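Local coordinates for FdxN element excision controlling factor protein (Anabaena variabilis, PDB 2OKF), which probably binds nucleic acid as a XisH-type factor controlling excision of the fdxN element during rearrangement of nitrogen-fixation genes, at residues Thr14-Lys18 with Asp19-Ile23; Ser68-Ser71 with Glu72-Ala76; Leu102-Lys106 with Thr107-Leu111; Lys115-Ile118 with Ile119-Gln122. One frame throughout, in Å; residues are numbered along the deposited sequence. Where two conformers were deposited one is given.

How the contacts relate
Three of the four contacts form a cluster: contacts 2, 3 and 4 touch one another through aromatic and aliphatic side chains, with a probable hydrogen bond from Lys-115 to Gln-110 between contacts 3 and 4. All three reach the second subunit. Contact 1 stands apart, across the chain's centre from contacts 2 and 4. None is wholly core or surface, since each mixes buried apolar side chains with exposed ones. Contact 2 starts helix 69-90, contact 4 ends helix 112-120, and contact 3 is the turn leading into the latter. Contacts 1 and 4 both stop a helix with a Schellman motif, through glycine and glutamine respectively, whereas contact 2 opens one with serines.

Contact 1 of 4, residues Thr14-Lys18 with Asp19-Ile23; sequences TALKK and DGWQI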
loop_
_atom_site.group_PDB
_atom_site.type_symbol
_atom_site.label_atom_id
_atom_site.label_comp_id
_atom_site.label_asym_id
_atom_site.label_seq_id
_atom_site.Cartn_x
_atom_site.Cartn_y
_atom_site.Cartn_z
ATOM N N THR A 14 2.657 -14.733 20.888
ATOM C CA THR A 14 2.984 -14.827 22.302
ATOM C C THR A 14 2.440 -13.624 23.059
ATOM O O THR A 14 1.781 -13.796 24.102
ATOM C CB THR A 14 4.485 -14.989 22.492
ATOM O OG1 THR A 14 4.833 -16.296 21.990
ATOM C CG2 THR A 14 4.907 -14.880 23.962
ATOM N N ALA A 15 2.661 -12.435 22.511
ATOM C CA ALA A 15 2.194 -11.196 23.128
ATOM C C ALA A 15 0.672 -11.196 23.239
ATOM O O ALA A 15 0.109 -10.838 24.265
ATOM C CB ALA A 15 2.679 -10.041 22.340
ATOM N N LEU A 16 0.001 -11.616 22.163
ATOM C CA LEU A 16 -1.459 -11.722 22.179
ATOM C C LEU A 16 -1.934 -12.683 23.286
ATOM O O LEU A 16 -2.836 -12.343 24.080
ATOM C CB LEU A 16 -1.992 -12.200 20.816
ATOM C CG LEU A 16 -2.018 -11.128 19.729
ATOM C CD1 LEU A 16 -2.160 -11.750 18.349
ATOM C CD2 LEU A 16 -3.139 -10.169 20.011
ATOM N N LYS A 17 -1.353 -13.877 23.333
ATOM C CA LYS A 17 -1.802 -14.855 24.323
ATOM C C LYS A 17 -1.562 -14.380 25.762
ATOM O O LYS A 17 -2.391 -14.646 26.636
ATOM C CB LYS A 17 -1.127 -16.194 24.040
ATOM C CG LYS A 17 -1.731 -16.820 22.835
ATOM C CD LYS A 17 -1.127 -18.166 22.531
ATOM C CE LYS A 17 0.252 -18.054 21.998
ATOM N NZ LYS A 17 0.840 -19.436 21.885
ATOM N N LYS A 18 -0.489 -13.652 26.012
ATOM C CA LYS A 18 -0.244 -13.118 27.343
ATOM C C LYS A 18 -1.353 -12.169 27.805
ATOM O O LYS A 18 -1.598 -12.016 29.010
ATOM C CB LYS A 18 1.072 -12.361 27.391
ATOM C CG LYS A 18 2.297 -13.221 27.427
ATOM C CD LYS A 18 3.526 -12.309 27.593
ATOM C CE LYS A 18 4.786 -13.084 27.500
ATOM N NZ LYS A 18 5.995 -12.224 27.436
ATOM N N ASP A 19 -1.998 -11.503 26.850
ATOM C CA ASP A 19 -3.090 -10.582 27.167
ATOM C C ASP A 19 -4.459 -11.287 27.117
ATOM O O ASP A 19 -5.477 -10.637 27.165
ATOM C CB ASP A 19 -3.054 -9.382 26.265
ATOM C CG ASP A 19 -2.118 -8.271 26.708
ATOM O OD1 ASP A 19 -1.231 -8.502 27.565
ATOM O OD2 ASP A 19 -2.281 -7.167 26.160
ATOM N N GLY A 20 -4.451 -12.603 27.021
ATOM C CA GLY A 20 -5.724 -13.323 27.016
ATOM C C GLY A 20 -6.445 -13.500 25.729
ATOM O O GLY A 20 -7.595 -13.916 25.745
ATOM N N TRP A 21 -5.793 -13.173 24.607
ATOM C CA TRP A 21 -6.369 -13.369 23.272
ATOM C C TRP A 21 -6.216 -14.833 22.872
ATOM O O TRP A 21 -5.231 -15.502 23.196
ATOM C CB TRP A 21 -5.653 -12.474 22.250
ATOM C CG TRP A 21 -5.925 -11.025 22.474
ATOM C CD1 TRP A 21 -5.258 -10.193 23.352
ATOM C CD2 TRP A 21 -6.974 -10.250 21.904
ATOM N NE1 TRP A 21 -5.836 -8.987 23.353
ATOM C CE2 TRP A 21 -6.886 -8.968 22.469
ATOM C CE3 TRP A 21 -7.973 -10.510 20.949
ATOM C CZ2 TRP A 21 -7.771 -7.945 22.122
ATOM C CZ3 TRP A 21 -8.859 -9.522 20.636
ATOM C CH2 TRP A 21 -8.762 -8.253 21.230
ATOM N N GLN A 22 -7.245 -15.351 22.237
ATOM C CA GLN A 22 -7.282 -16.701 21.713
ATOM C C GLN A 22 -6.997 -16.610 20.231
ATOM O O GLN A 22 -7.702 -15.897 19.509
ATOM C CB GLN A 22 -8.680 -17.284 21.913
ATOM C CG GLN A 22 -8.887 -18.663 21.265
ATOM C CD GLN A 22 -10.352 -19.159 21.278
ATOM O OE1 GLN A 22 -11.267 -18.509 21.829
ATOM N NE2 GLN A 22 -10.576 -20.305 20.636
ATOM N N ILE A 23 -5.958 -17.300 19.784
ATOM C CA ILE A 23 -5.637 -17.355 18.390
ATOM C C ILE A 23 -6.582 -18.354 17.681
ATOM O O ILE A 23 -6.655 -19.526 18.103
ATOM C CB ILE A 23 -4.193 -17.751 18.177
ATOM C CG1 ILE A 23 -3.197 -16.899 19.013
ATOM C CG2 ILE A 23 -3.854 -17.736 16.696
ATOM C CD1 ILE A 23 -3.223 -15.467 18.787
HETATM O O HOH W 1 1.069 -8.935 26.080
HETATM O O HOH W 2 -4.571 -16.605 25.737
#
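Leu-16 lays its CD2 methyl over one face of the Trp-21 indole, 4.1 Å from the centroid of the five-membered ring, in a CH-pi contact displaced toward the rim. Its other methyl, CD1, turns to Ile-23 CD1 at 3.9 Å, the two side chains crossing at about a right angle. A branched leucine suits the place because each methyl serves a different neighbour, and a chi1 of -68° sets the indole beside the helix end, where its face meets CD2. Trp-138 meets the same indole from strand 134-139.

At the polar edge, water 1 donates to Ala-15 O at 2.8 Å and, more weakly, to Asp-19 OD1. Replacing Asp-19 with an alanine would probably leave this water without its second anchor and so hold it less firmly against the Ala-15 carbonyl. Water 2 similarly joins Lys-17 O to Trp-21 O.

The backbone sets this geometry: Trp-21 N bonds to Leu-16 O (3.1 Å) and Gly-20 N to Lys-17 O (2.9 Å). Gly-20 has a positive phi of 86°, where a side chain would jam against the preceding carbonyl. This is a Schellman motif, ending helix 6-18 and leading into strand 22-25, outermost in this chain's mixed sheet.

Contact 2 of 4, residues Ser68-Ser71 with Glu72-Ala76; sequences SAIS and EFHTA
Ser-68, at the N-cap of helix 69-90, offers its carbonyl oxygen to two donors at once. Glu-72 N reaches Ser-68 O at 3.1 Å in a nearly straight bond, and the Ser-71 hydroxyl OG donates to the same oxygen at 2.7 Å, both from the same face of the carbonyl plane. Ser-71 can do this because its OG sits between the backbone N and the carbonyl carbon (chi1 64°), folded back over the first turn; a small side chain ending in a hydroxyl suits this position.

The next carbonyls are taken in regular helical order: Ala-69 O by Phe-73 N, and Ile-70 O by His-74 N at 2.9 Å, while the bond from Thr-75 N to Ser-71 O is weak. Ile-70 O also lies over one face of the His-74 imidazole, 3.3 Å above its plane and toward the rim. The aliphatic end of Ile-70 borders that ring, CG1 standing 3.8 Å from NE2, and its CD1 reaches the edge of the Phe-73 ring.

Two further polar groups find partners in the second subunit. His-74 ND1 hydrogen-bonds Asn-82 ND2 of the second subunit, and Thr-75 OG1 is hydrogen-bonded to Thr-75 OG1 of that subunit. A leucine in place of His-74 has no imidazole, and would probably leave the Asn-82 amide of the second subunit without its mate and Tyr-83 there without its ring contact.

Chemically, then, this turn spends its serines on opening the helix and its histidine and threonine on joining two subunits.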
loop_
_atom_site.group_PDB
_atom_site.type_symbol
_atom_site.label_atom_id
_atom_site.label_comp_id
_atom_site.label_asym_id
_atom_site.label_seq_id
_atom_site.Cartn_x
_atom_site.Cartn_y
_atom_site.Cartn_z
ATOM N N SER A 68 14.730 -0.183 3.443
ATOM C CA SER A 68 14.318 1.083 3.987
ATOM C C SER A 68 13.007 0.886 4.705
ATOM O O SER A 68 12.155 0.071 4.264
ATOM C CB SER A 68 14.167 2.132 2.900
ATOM O OG SER A 68 13.187 1.755 1.950
ATOM N N ALA A 69 12.833 1.615 5.812
ATOM C CA ALA A 69 11.573 1.582 6.512
ATOM C C ALA A 69 10.470 2.066 5.566
ATOM O O ALA A 69 9.380 1.501 5.565
ATOM C CB ALA A 69 11.634 2.445 7.779
ATOM N N ILE A 70 10.767 3.071 4.732
ATOM C CA ILE A 70 9.747 3.593 3.813
ATOM C C ILE A 70 9.311 2.507 2.796
ATOM O O ILE A 70 8.130 2.356 2.520
ATOM C CB ILE A 70 10.122 4.945 3.151
ATOM C CG1 ILE A 70 8.960 5.502 2.325
ATOM C CG2 ILE A 70 11.324 4.810 2.268
ATOM C CD1 ILE A 70 7.689 5.828 3.125
ATOM N N SER A 71 10.243 1.741 2.244
ATOM C CA SER A 71 9.851 0.688 1.307
ATOM C C SER A 71 8.983 -0.365 2.005
ATOM O O SER A 71 7.975 -0.844 1.442
ATOM C CB SER A 71 11.068 0.003 0.687
ATOM O OG SER A 71 11.815 -0.647 1.644
ATOM N N GLU A 72 9.364 -0.722 3.230
ATOM C CA GLU A 72 8.611 -1.693 4.021
ATOM C C GLU A 72 7.240 -1.135 4.301
ATOM O O GLU A 72 6.236 -1.866 4.276
ATOM C CB GLU A 72 9.353 -1.974 5.328
ATOM C CG GLU A 72 10.649 -2.650 5.096
ATOM C CD GLU A 72 11.648 -2.601 6.264
ATOM O OE1 GLU A 72 11.490 -1.821 7.227
ATOM O OE2 GLU A 72 12.617 -3.378 6.189
ATOM N N PHE A 73 7.177 0.162 4.575
ATOM C CA PHE A 73 5.928 0.835 4.859
ATOM C C PHE A 73 5.005 0.855 3.658
ATOM O O PHE A 73 3.817 0.620 3.826
ATOM C CB PHE A 73 6.160 2.237 5.456
ATOM C CG PHE A 73 4.898 2.955 5.866
ATOM C CD1 PHE A 73 3.977 2.349 6.700
ATOM C CD2 PHE A 73 4.634 4.259 5.424
ATOM C CE1 PHE A 73 2.778 3.027 7.045
ATOM C CE2 PHE A 73 3.511 4.938 5.852
ATOM C CZ PHE A 73 2.592 4.324 6.641
ATOM N N HIS A 74 5.520 1.144 2.465
ATOM C CA HIS A 74 4.652 1.106 1.284
ATOM C C HIS A 74 3.890 -0.239 1.205
ATOM O O HIS A 74 2.686 -0.302 1.016
ATOM C CB HIS A 74 5.419 1.242 -0.032
ATOM C CG HIS A 74 6.075 2.556 -0.241
ATOM N ND1 HIS A 74 5.432 3.756 -0.000
ATOM C CD2 HIS A 74 7.292 2.860 -0.758
ATOM C CE1 HIS A 74 6.254 4.742 -0.352
ATOM N NE2 HIS A 74 7.374 4.228 -0.836
ATOM N N THR A 75 4.639 -1.329 1.279
ATOM C CA THR A 75 4.018 -2.647 1.162
ATOM C C THR A 75 3.075 -2.924 2.331
ATOM O O THR A 75 1.943 -3.396 2.155
ATOM C CB THR A 75 5.074 -3.717 1.034
ATOM O OG1 THR A 75 5.836 -3.475 -0.154
ATOM C CG2 THR A 75 4.434 -5.098 0.951
ATOM N N ALA A 76 3.513 -2.604 3.555
ATOM C CA ALA A 76 2.658 -2.814 4.727
ATOM C C ALA A 76 1.334 -2.045 4.631
ATOM O O ALA A 76 0.287 -2.545 5.040
ATOM C CB ALA A 76 3.369 -2.428 6.016
#

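Contact 3 of 4, residues Leu102-Lys106 with Thr107-Leu111; sequences LTTYK and TFFQL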
loop_
_atom_site.group_PDB
_atom_site.type_symbol
_atom_site.label_atom_id
_atom_site.label_comp_id
_atom_site.label_asym_id
_atom_site.label_seq_id
_atom_site.Cartn_x
_atom_site.Cartn_y
_atom_site.Cartn_z
ATOM N N LEU A 102 7.874 -1.794 19.013
ATOM C CA LEU A 102 7.960 -0.570 19.761
ATOM C C LEU A 102 9.094 0.300 19.275
ATOM O O LEU A 102 8.957 1.511 19.252
ATOM C CB LEU A 102 8.192 -0.883 21.234
ATOM C CG LEU A 102 8.189 0.309 22.178
ATOM C CD1 LEU A 102 6.999 1.253 22.020
ATOM C CD2 LEU A 102 8.298 -0.245 23.635
ATOM N N THR A 103 10.226 -0.308 18.949
ATOM C CA THR A 103 11.378 0.469 18.444
ATOM C C THR A 103 10.998 1.222 17.169
ATOM O O THR A 103 11.322 2.403 17.032
ATOM C CB THR A 103 12.623 -0.380 18.214
ATOM O OG1 THR A 103 12.373 -1.434 17.288
ATOM C CG2 THR A 103 13.132 -0.939 19.551
ATOM N N THR A 104 10.302 0.542 16.267
ATOM C CA THR A 104 9.837 1.156 15.029
ATOM C C THR A 104 8.818 2.251 15.305
ATOM O O THR A 104 8.852 3.352 14.697
ATOM C CB THR A 104 9.176 0.087 14.171
ATOM O OG1 THR A 104 10.054 -1.050 14.081
ATOM C CG2 THR A 104 8.852 0.622 12.770
ATOM N N TYR A 105 7.893 1.947 16.213
ATOM C CA TYR A 105 6.874 2.886 16.625
ATOM C C TYR A 105 7.483 4.203 17.149
ATOM O O TYR A 105 7.007 5.278 16.841
ATOM C CB TYR A 105 5.950 2.258 17.698
ATOM C CG TYR A 105 4.860 3.209 18.141
ATOM C CD1 TYR A 105 3.838 3.584 17.269
ATOM C CD2 TYR A 105 4.858 3.719 19.415
ATOM C CE1 TYR A 105 2.856 4.481 17.669
ATOM C CE2 TYR A 105 3.884 4.605 19.836
ATOM C CZ TYR A 105 2.872 4.968 18.962
ATOM O OH TYR A 105 1.915 5.854 19.411
ATOM N N LYS A 106 8.514 4.087 17.968
ATOM C CA LYS A 106 9.158 5.243 18.607
ATOM C C LYS A 106 10.060 6.032 17.684
ATOM O O LYS A 106 10.422 7.151 18.026
ATOM C CB LYS A 106 9.947 4.805 19.842
ATOM C CG LYS A 106 9.068 4.280 20.962
ATOM C CD LYS A 106 9.873 3.738 22.140
ATOM C CE LYS A 106 10.472 4.810 22.982
ATOM N NZ LYS A 106 11.011 4.133 24.182
ATOM N N THR A 107 10.430 5.446 16.548
ATOM C CA THR A 107 11.330 6.088 15.608
ATOM C C THR A 107 10.601 6.453 14.315
ATOM O O THR A 107 10.092 7.584 14.187
ATOM C CB THR A 107 12.582 5.235 15.388
ATOM O OG1 THR A 107 12.259 3.926 14.896
ATOM C CG2 THR A 107 13.313 5.081 16.689
ATOM N N PHE A 108 10.503 5.505 13.386
ATOM C CA PHE A 108 9.877 5.754 12.102
ATOM C C PHE A 108 8.490 6.340 12.250
ATOM O O PHE A 108 8.129 7.299 11.569
ATOM C CB PHE A 108 9.822 4.458 11.301
ATOM C CG PHE A 108 9.216 4.614 9.926
ATOM C CD1 PHE A 108 9.918 5.251 8.946
ATOM C CD2 PHE A 108 7.945 4.147 9.632
ATOM C CE1 PHE A 108 9.352 5.415 7.669
ATOM C CE2 PHE A 108 7.394 4.317 8.377
ATOM C CZ PHE A 108 8.126 4.931 7.394
ATOM N N PHE A 109 7.669 5.735 13.099
ATOM C CA PHE A 109 6.297 6.222 13.218
ATOM C C PHE A 109 6.139 7.523 14.017
ATOM O O PHE A 109 5.010 8.022 14.083
ATOM C CB PHE A 109 5.330 5.132 13.658
ATOM C CG PHE A 109 5.096 4.101 12.601
ATOM C CD1 PHE A 109 4.370 4.430 11.474
ATOM C CD2 PHE A 109 5.697 2.863 12.666
ATOM C CE1 PHE A 109 4.200 3.522 10.450
ATOM C CE2 PHE A 109 5.524 1.930 11.655
ATOM C CZ PHE A 109 4.759 2.250 10.561
ATOM N N GLN A 110 7.224 8.083 14.534
ATOM C CA GLN A 110 7.192 9.411 15.155
ATOM C C GLN A 110 7.653 10.484 14.190
ATOM O O GLN A 110 7.537 11.666 14.483
ATOM C CB GLN A 110 7.975 9.445 16.465
ATOM C CG GLN A 110 7.383 8.458 17.480
ATOM C CD GLN A 110 5.860 8.591 17.640
ATOM O OE1 GLN A 110 5.351 9.695 17.872
ATOM N NE2 GLN A 110 5.133 7.487 17.499
ATOM N N LEU A 111 8.171 10.086 13.026
ATOM C CA LEU A 111 8.477 11.033 11.979
ATOM C C LEU A 111 7.140 11.606 11.468
ATOM O O LEU A 111 6.118 10.914 11.436
ATOM C CB LEU A 111 9.258 10.386 10.846
ATOM C CG LEU A 111 10.651 9.862 11.204
ATOM C CD1 LEU A 111 11.196 9.051 10.038
ATOM C CD2 LEU A 111 11.582 10.996 11.583
HETATM O O HOH W 3 2.237 7.948 17.548
#
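Thr-107 donates its hydroxyl OG1 to Thr-103 O at 2.8 Å, a bond made possible by chi1 of 58°, which folds OG1 back toward the last turn of helix 102-106. The neighbouring carbonyl, Thr-104 O, receives two backbone donors: Phe-109 N at 3.1 Å, almost straight, and Thr-107 N from well above the carbonyl plane. A third carbonyl, Tyr-105 O, is met by a side chain: Gln-110 NE2 donates to it at 3.0 Å, with the oxygen lying in the amide plane.

To reach that oxygen the glutamine chain bends at chi2 (-49°), which also brings NE2 over one face of the Tyr-105 ring, 3.6 Å above its plane and toward the rim. Ring and amide planes stand 67° apart. Water 3 joins the far ends, accepting from NE2 and lying 2.8 Å from Tyr-105 OH. Glutamine suits this place because its amide has two uses: OE1 is bonded to Lys-115 NZ of the following helix.

Farther in lies the apolar layer. Thr-104 and Phe-109 run side by side, pointing the same way, with Thr-104 CG2 3.7 Å from Phe-109 CE2. Phe-108 CD2 stands over the centre of the Phe-109 ring, which also meets Phe-73 edge-to-face.

The short helix thus passes through a 3-10 turn to Leu-111, the N-cap of helix 112-120, within the crossover between parallel strands 94-101 and 125-129 of a mixed sheet, consistent with the PD-(D/E)XK clan.

Contact 4 of 4, residues Lys115-Ile118 with Ile119-Gln122; sequences KEII and IENQ. With ACT (acetate ion), chain D.
Glu-116 and Glu-120, one helical turn apart, bring their OE2 oxygens to 2.5 Å, with carboxylate planes 83° to each other. So short an approach suggests that one acid group keeps a proton and shares it, since two full negative charges would repel. Glu-116 reaches forward along the helix, its chain bent at chi2 (69°), to meet Glu-120, which is extended beyond CG. Arg-88 and Lys-89 of the second subunit lie near Glu-120 as long, weak ion pairs.

On another side of the turn Asn-121 donates twice to Ile-117 O, its backbone N at 3.0 Å and its side-chain ND2 at 2.9 Å, from opposite faces of the carbonyl plane, and the oxygen lies nearly in the plane of the amide. The short asparagine side chain, ending in an amide N-H, suits this reach back.

Just beyond, a Schellman motif ends helix 112-120: Gln-122, with positive phi (51°), is its C-prime residue, its N bonded to Ile-119 O at 3.3 Å, while Val-123 N bonds to Ile-118 O. Gln-122 NE2 donates to an acetate oxygen, OXT, at 2.9 Å; the ion probably came from the crystallisation liquor.

Behind the polar shell, Ile-117 and Ile-118 place this turn against helix 69-90, both resting on Phe-73, and Arg-84 of that helix donates to Asn-121 O.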
loop_
_atom_site.group_PDB
_atom_site.type_symbol
_atom_site.label_atom_id
_atom_site.label_comp_id
_atom_site.label_asym_id
_atom_site.label_seq_id
_atom_site.Cartn_x
_atom_site.Cartn_y
_atom_site.Cartn_z
ATOM N N LYS A 115 3.629 9.293 10.564
ATOM C CA LYS A 115 2.615 9.547 11.561
ATOM C C LYS A 115 1.332 10.080 10.891
ATOM O O LYS A 115 0.236 9.624 11.150
ATOM C CB LYS A 115 3.123 10.524 12.627
ATOM C CG LYS A 115 2.082 10.886 13.659
ATOM C CD LYS A 115 2.615 11.919 14.674
ATOM C CE LYS A 115 3.613 11.313 15.659
ATOM N NZ LYS A 115 2.978 10.360 16.621
ATOM N N GLU A 116 1.483 11.053 10.011
ATOM C CA GLU A 116 0.313 11.654 9.323
ATOM C C GLU A 116 -0.391 10.641 8.402
ATOM O O GLU A 116 -1.623 10.562 8.363
ATOM C CB GLU A 116 0.732 12.922 8.598
ATOM C CG GLU A 116 -0.340 13.585 7.773
ATOM C CD GLU A 116 -1.453 14.207 8.599
ATOM O OE1 GLU A 116 -1.269 14.431 9.809
ATOM O OE2 GLU A 116 -2.496 14.529 7.956
ATOM N N ILE A 117 0.379 9.864 7.631
ATOM C CA ILE A 117 -0.259 8.900 6.745
ATOM C C ILE A 117 -1.084 7.856 7.490
ATOM O O ILE A 117 -2.202 7.509 7.114
ATOM C CB ILE A 117 0.781 8.185 5.867
ATOM C CG1 ILE A 117 1.355 9.154 4.871
ATOM C CG2 ILE A 117 0.125 6.965 5.176
ATOM C CD1 ILE A 117 0.350 9.762 3.828
ATOM N N ILE A 118 -0.551 7.376 8.614
ATOM C CA ILE A 118 -1.255 6.431 9.463
ATOM C C ILE A 118 -2.580 6.999 9.914
ATOM O O ILE A 118 -3.625 6.338 9.840
ATOM C CB ILE A 118 -0.390 6.079 10.700
ATOM C CG1 ILE A 118 0.782 5.161 10.306
ATOM C CG2 ILE A 118 -1.207 5.467 11.808
ATOM C CD1 ILE A 118 0.393 3.756 9.924
ATOM N N ILE A 119 -2.568 8.234 10.403
ATOM C CA ILE A 119 -3.773 8.861 10.900
ATOM C C ILE A 119 -4.728 9.153 9.750
ATOM O O ILE A 119 -5.939 8.940 9.847
ATOM C CB ILE A 119 -3.441 10.157 11.652
ATOM C CG1 ILE A 119 -2.569 9.848 12.862
ATOM C CG2 ILE A 119 -4.721 10.826 12.061
ATOM C CD1 ILE A 119 -1.898 11.056 13.430
ATOM N N GLU A 120 -4.187 9.632 8.614
ATOM C CA GLU A 120 -5.088 9.936 7.507
ATOM C C GLU A 120 -5.835 8.731 6.973
ATOM O O GLU A 120 -6.900 8.846 6.369
ATOM C CB GLU A 120 -4.340 10.600 6.340
ATOM C CG GLU A 120 -3.789 11.987 6.575
ATOM C CD GLU A 120 -3.072 12.634 5.365
ATOM O OE1 GLU A 120 -3.034 12.043 4.269
ATOM O OE2 GLU A 120 -2.576 13.782 5.554
ATOM N N ASN A 121 -5.220 7.549 7.137
ATOM C CA ASN A 121 -5.763 6.314 6.614
ATOM C C ASN A 121 -6.350 5.375 7.668
ATOM O O ASN A 121 -6.667 4.225 7.379
ATOM C CB ASN A 121 -4.687 5.615 5.772
ATOM C CG ASN A 121 -4.443 6.373 4.502
ATOM O OD1 ASN A 121 -5.219 6.228 3.531
ATOM N ND2 ASN A 121 -3.484 7.282 4.519
ATOM N N GLN A 122 -6.522 5.890 8.875
ATOM C CA GLN A 122 -7.099 5.071 9.978
ATOM C C GLN A 122 -6.403 3.725 10.165
ATOM O O GLN A 122 -7.050 2.676 10.392
ATOM C CB GLN A 122 -8.606 4.859 9.813
ATOM C CG GLN A 122 -9.373 6.115 9.684
ATOM C CD GLN A 122 -9.312 6.705 8.281
ATOM O OE1 GLN A 122 -9.331 5.989 7.236
ATOM N NE2 GLN A 122 -9.233 8.051 8.233
HETATM C C ACT D . -10.064 9.387 4.646
HETATM O O ACT D . -8.903 9.050 4.273
HETATM O OXT ACT D . -10.335 9.294 5.872
HETATM C CH3 ACT D . -11.112 9.856 3.683
#